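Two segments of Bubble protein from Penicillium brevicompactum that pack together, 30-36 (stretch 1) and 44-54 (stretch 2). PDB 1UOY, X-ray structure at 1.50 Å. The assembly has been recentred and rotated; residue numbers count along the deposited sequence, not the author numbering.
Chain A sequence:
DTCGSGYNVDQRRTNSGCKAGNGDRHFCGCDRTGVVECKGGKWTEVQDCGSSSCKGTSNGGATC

Stretch 1 30-36: CDRTGVV
Stretch 2, residues 44-54: TEVQDCGSSSC

Strands 34-36 and 44-48 run antiparallel, their directions 134° apart, and the contact buries 690 Å² summed over both sides. Register comes from CA pairs: Gly34 CA lies 4.5 Å from Asp48 CA, Val35 CA lies 5.2 Å from Gln47 CA, and Val36 CA lies 4.2 Å from Glu45 CA. The one-residue shift between the last two pairs is a beta bulge, and Val46, phi/psi -106/-12, departs from extended geometry there. Val35 N donates to Gln47 O (3.0 Å, 161°); Val35 O accepts from Val46 N (2.8 Å, 158°) and, weakly, from Gln47 N (3.5 Å), so one carbonyl serves both amides of the bulge.

Val35 (-96/132) is buried, and its t rotamer (178°) sets CG1 3.9 Å from CG2 of Val46 (m) and CG2 3.9 Å from SG of Cys54 (chi1 t) and 4.1 Å from SG of Cys49 (chi1 m). Branched and apolar, it meets both sulfurs and the valine at once. Gly34 (-155/155) lets its CA lie 3.2 Å from Gln47 O; an ideal CB would fall 2.0 Å from Glu45 OE2, a clash. Glu45 is t, t, with chi3 99°, which brings OE2 3.5 Å from Gly34 CA. Val36 (m) packs CG1 3.9 Å from Glu45 CA.

Before the strand, Arg32 adopts positive phi (59/16), and its O accepts from Cys54 N (2.9 Å, 164°). Its chi1-chi3 are m, t, t and chi4 is -84°, carrying NH1 to 3.0 Å from Cys54 O, which lies at the guanidinium edge, near its plane. Main chain and side chain thus both engage Cys54. Thr33 O accepts from Cys49 N (2.7 Å, 132°). Asp31 (p, 68°) braces this turn: its OD1 accepts from Thr33 N (2.9 Å) and from Thr33 OG1 (2.7 Å), Thr33 being p. Likewise Asp48 (t) accepts at OD1 from Gly50 N (2.9 Å); Gly50 has phi 82°, which favours glycine.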

ATOM      1  N   CYS A  30      -1.647  -5.042  -3.161  1.00  7.94           N
ATOM      2  CA  CYS A  30      -2.473  -6.221  -3.039  1.00  8.80           C
ATOM      3  C   CYS A  30      -1.718  -7.541  -3.086  1.00  8.01           C
ATOM      4  O   CYS A  30      -2.059  -8.471  -2.339  1.00 10.59           O
ATOM      5  CB  CYS A  30      -3.611  -6.241  -4.063  1.00 10.97           C
ATOM      6  SG  CYS A  30      -4.533  -4.671  -4.184  1.00 12.25           S
ATOM      7  N   ASP A  31      -0.717  -7.637  -3.951  1.00  8.65           N
ATOM      8  CA  ASP A  31       0.043  -8.879  -3.993  1.00  7.15           C
ATOM      9  C   ASP A  31       1.234  -8.932  -3.083  1.00  8.21           C
ATOM     10  O   ASP A  31       1.965  -9.915  -3.082  1.00  9.82           O
ATOM     11  CB  ASP A  31       0.432  -9.241  -5.429  1.00  8.91           C
ATOM     12  CG  ASP A  31       1.442  -8.303  -6.040  1.00 14.13           C
ATOM     13  OD1 ASP A  31       2.031  -7.449  -5.338  1.00  9.97           O
ATOM     14  OD2 ASP A  31       1.694  -8.454  -7.277  1.00 18.12           O
ATOM     15  N   ARG A  32       1.342  -7.912  -2.214  1.00  8.96           N
ATOM     16  CA  ARG A  32       2.412  -7.774  -1.231  1.00  7.72           C
ATOM     17  C   ARG A  32       3.801  -7.726  -1.798  1.00  6.74           C
ATOM     18  O   ARG A  32       4.764  -7.819  -1.064  1.00  8.59           O
ATOM     19  CB  ARG A  32       2.304  -8.850  -0.136  1.00  7.98           C
ATOM     20  CG  ARG A  32       0.991  -8.687   0.659  1.00  6.16           C
ATOM     21  CD  ARG A  32       1.042  -9.559   1.942  1.00  9.00           C
ATOM     22  NE  ARG A  32      -0.227  -9.404   2.686  1.00  8.13           N
ATOM     23  CZ  ARG A  32      -0.485  -8.407   3.535  1.00  6.80           C
ATOM     24  NH1 ARG A  32       0.435  -7.474   3.793  1.00  9.33           N
ATOM     25  NH2 ARG A  32      -1.711  -8.289   4.057  1.00  7.99           N
ATOM     26  N   THR A  33       3.931  -7.481  -3.097  1.00  8.77           N
ATOM     27  CA  THR A  33       5.268  -7.381  -3.688  1.00  7.78           C
ATOM     28  C   THR A  33       5.829  -5.982  -3.668  1.00  7.42           C
ATOM     29  O   THR A  33       6.955  -5.772  -4.102  1.00  8.90           O
ATOM     30  CB  THR A  33       5.368  -7.896  -5.159  1.00  8.15           C
ATOM     31  OG1 THR A  33       4.578  -7.050  -6.010  1.00  9.69           O
ATOM     32  CG2 THR A  33       4.907  -9.357  -5.257  1.00  9.11           C
ATOM     33  N   GLY A  34       5.066  -5.038  -3.091  1.00  7.47           N
ATOM     34  CA  GLY A  34       5.563  -3.693  -3.001  1.00  8.05           C
ATOM     35  C   GLY A  34       4.932  -2.912  -1.865  1.00  7.55           C
ATOM     36  O   GLY A  34       3.858  -3.232  -1.402  1.00  9.04           O
ATOM     37  N   VAL A  35       5.678  -1.923  -1.426  1.00  6.99           N
ATOM     38  CA  VAL A  35       5.237  -0.953  -0.440  1.00  5.79           C
ATOM     39  C   VAL A  35       4.741   0.240  -1.216  1.00  7.02           C
ATOM     40  O   VAL A  35       5.443   0.722  -2.151  1.00  9.03           O
ATOM     41  CB  VAL A  35       6.385  -0.507   0.416  1.00  6.18           C
ATOM     42  CG1 VAL A  35       5.899   0.566   1.423  1.00  7.82           C
ATOM     43  CG2 VAL A  35       6.938  -1.725   1.178  1.00  9.81           C
ATOM     44  N   VAL A  36       3.548   0.772  -0.884  1.00  6.50           N
ATOM     45  CA  VAL A  36       3.012   1.943  -1.596  1.00  7.19           C
ATOM     46  C   VAL A  36       2.788   3.133  -0.654  1.00  7.11           C
ATOM     47  O   VAL A  36       2.530   2.965   0.554  1.00  7.92           O
ATOM     48  CB  VAL A  36       1.673   1.592  -2.315  1.00  6.42           C
ATOM     49  CG1 VAL A  36       1.931   0.525  -3.433  1.00  8.46           C
ATOM     50  CG2 VAL A  36       0.646   0.957  -1.338  1.00  9.17           C
ATOM     51  N   THR A  44       1.399   4.757  -4.897  1.00  8.44           N
ATOM     52  CA  THR A  44       2.590   4.654  -5.750  1.00  9.22           C
ATOM     53  C   THR A  44       3.586   3.765  -5.080  1.00  8.76           C
ATOM     54  O   THR A  44       3.888   3.933  -3.885  1.00  9.04           O
ATOM     55  CB  THR A  44       3.152   6.088  -5.893  1.00 11.89           C
ATOM     56  OG1 THR A  44       2.161   6.924  -6.506  1.00 12.33           O
ATOM     57  CG2 THR A  44       4.388   6.146  -6.774  1.00 13.52           C
ATOM     58  N   GLU A  45       4.129   2.827  -5.841  1.00  8.76           N
ATOM     59  CA  GLU A  45       5.106   1.904  -5.245  1.00  8.88           C
ATOM     60  C   GLU A  45       6.414   2.631  -4.945  1.00 10.53           C
ATOM     61  O   GLU A  45       6.994   3.261  -5.850  1.00 12.28           O
ATOM     62  CB  GLU A  45       5.360   0.713  -6.174  1.00  8.72           C
ATOM     63  CG  GLU A  45       6.284  -0.329  -5.539  1.00 10.70           C
ATOM     64  CD  GLU A  45       6.339  -1.598  -6.332  1.00 10.42           C
ATOM     65  OE1 GLU A  45       7.311  -1.769  -7.104  1.00 13.14           O
ATOM     66  OE2 GLU A  45       5.400  -2.408  -6.210  1.00 11.13           O
ATOM     67  N   VAL A  46       6.800   2.583  -3.671  1.00  8.94           N
ATOM     68  CA  VAL A  46       8.051   3.215  -3.214  1.00  8.36           C
ATOM     69  C   VAL A  46       9.166   2.222  -2.915  1.00  9.09           C
ATOM     70  O   VAL A  46      10.340   2.623  -2.754  1.00 12.71           O
ATOM     71  CB  VAL A  46       7.827   4.156  -1.998  1.00  9.41           C
ATOM     72  CG1 VAL A  46       6.956   5.355  -2.423  1.00 11.06           C
ATOM     73  CG2 VAL A  46       7.210   3.414  -0.848  1.00 11.59           C
ATOM     74  N   GLN A  47       8.826   0.935  -2.863  1.00  7.72           N
ATOM     75  CA  GLN A  47       9.838  -0.089  -2.707  1.00  8.89           C
ATOM     76  C   GLN A  47       9.286  -1.345  -3.318  1.00 10.24           C
ATOM     77  O   GLN A  47       8.120  -1.711  -3.109  1.00  9.72           O
ATOM     78  CB  GLN A  47      10.192  -0.361  -1.254  1.00  8.70           C
ATOM     79  CG  GLN A  47      11.351  -1.398  -1.137  1.00 11.07           C
ATOM     80  CD  GLN A  47      11.762  -1.666   0.321  1.00 14.95           C
ATOM     81  OE1 GLN A  47      11.406  -0.923   1.252  1.00 13.90           O
ATOM     82  NE2 GLN A  47      12.528  -2.723   0.521  1.00 13.60           N
ATOM     83  N   ASP A  48      10.102  -1.993  -4.141  1.00  9.86           N
ATOM     84  CA  ASP A  48       9.722  -3.259  -4.742  1.00  8.47           C
ATOM     85  C   ASP A  48      10.276  -4.371  -3.874  1.00  9.52           C
ATOM     86  O   ASP A  48      11.506  -4.549  -3.799  1.00 11.33           O
ATOM     87  CB  ASP A  48      10.338  -3.368  -6.146  1.00  8.77           C
ATOM     88  CG  ASP A  48       9.774  -4.493  -6.963  1.00 12.21           C
ATOM     89  OD1 ASP A  48       9.061  -5.370  -6.414  1.00 10.22           O
ATOM     90  OD2 ASP A  48      10.050  -4.546  -8.202  1.00 10.19           O
ATOM     91  N   CYS A  49       9.397  -5.105  -3.193  1.00  8.39           N
ATOM     92  CA  CYS A  49       9.818  -6.213  -2.367  1.00  8.57           C
ATOM     93  C   CYS A  49      10.270  -7.397  -3.192  1.00 10.53           C
ATOM     94  O   CYS A  49      10.966  -8.263  -2.691  1.00 10.14           O
ATOM     95  CB  CYS A  49       8.659  -6.639  -1.433  1.00  7.77           C
ATOM     96  SG  CYS A  49       7.999  -5.323  -0.383  1.00  9.03           S
ATOM     97  N   GLY A  50       9.863  -7.407  -4.461  1.00  9.49           N
ATOM     98  CA  GLY A  50      10.217  -8.517  -5.355  1.00 11.02           C
ATOM     99  C   GLY A  50       9.249  -9.643  -5.103  1.00 10.45           C
ATOM    100  O   GLY A  50       8.299  -9.822  -5.873  1.00 13.44           O
ATOM    101  N   SER A  51       9.509 -10.382  -4.035  1.00 10.57           N
ATOM    102  CA  SER A  51       8.583 -11.429  -3.596  1.00 10.79           C
ATOM    103  C   SER A  51       7.439 -10.770  -2.765  1.00 10.03           C
ATOM    104  O   SER A  51       7.487  -9.561  -2.409  1.00  9.51           O
ATOM    105  CB  SER A  51       9.330 -12.442  -2.759  1.00 13.94           C
ATOM    106  OG  SER A  51       9.938 -11.754  -1.651  1.00 18.27           O
ATOM    107  N   SER A  52       6.422 -11.577  -2.477  1.00  9.06           N
ATOM    108  CA  SER A  52       5.192 -11.124  -1.804  1.00  8.50           C
ATOM    109  C   SER A  52       5.349 -10.995  -0.302  1.00  7.52           C
ATOM    110  O   SER A  52       4.554 -11.551   0.426  1.00  8.00           O
ATOM    111  CB  SER A  52       4.062 -12.114  -2.130  1.00  8.22           C
ATOM    112  OG  SER A  52       4.482 -13.455  -1.873  1.00  9.70           O
ATOM    113  N   SER A  53       6.371 -10.265   0.140  1.00  8.24           N
ATOM    114  CA  SER A  53       6.692 -10.217   1.552  1.00  8.18           C
ATOM    115  C   SER A  53       6.230  -9.035   2.366  1.00  7.65           C
ATOM    116  O   SER A  53       6.441  -9.006   3.592  1.00  8.74           O
ATOM    117  CB  SER A  53       8.214 -10.332   1.708  1.00  9.20           C
ATOM    118  OG  SER A  53       8.819  -9.124   1.239  1.00 10.03           O
ATOM    119  N   CYS A  54       5.617  -8.046   1.727  1.00  6.67           N
ATOM    120  CA  CYS A  54       5.242  -6.826   2.476  1.00  8.25           C
ATOM    121  C   CYS A  54       4.282  -7.089   3.631  1.00  7.37           C
ATOM    122  O   CYS A  54       3.388  -7.932   3.507  1.00  8.66           O
ATOM    123  CB  CYS A  54       4.610  -5.837   1.491  1.00  8.30           C
ATOM    124  SG  CYS A  54       4.162  -4.211   2.198  1.00  8.89           S
TER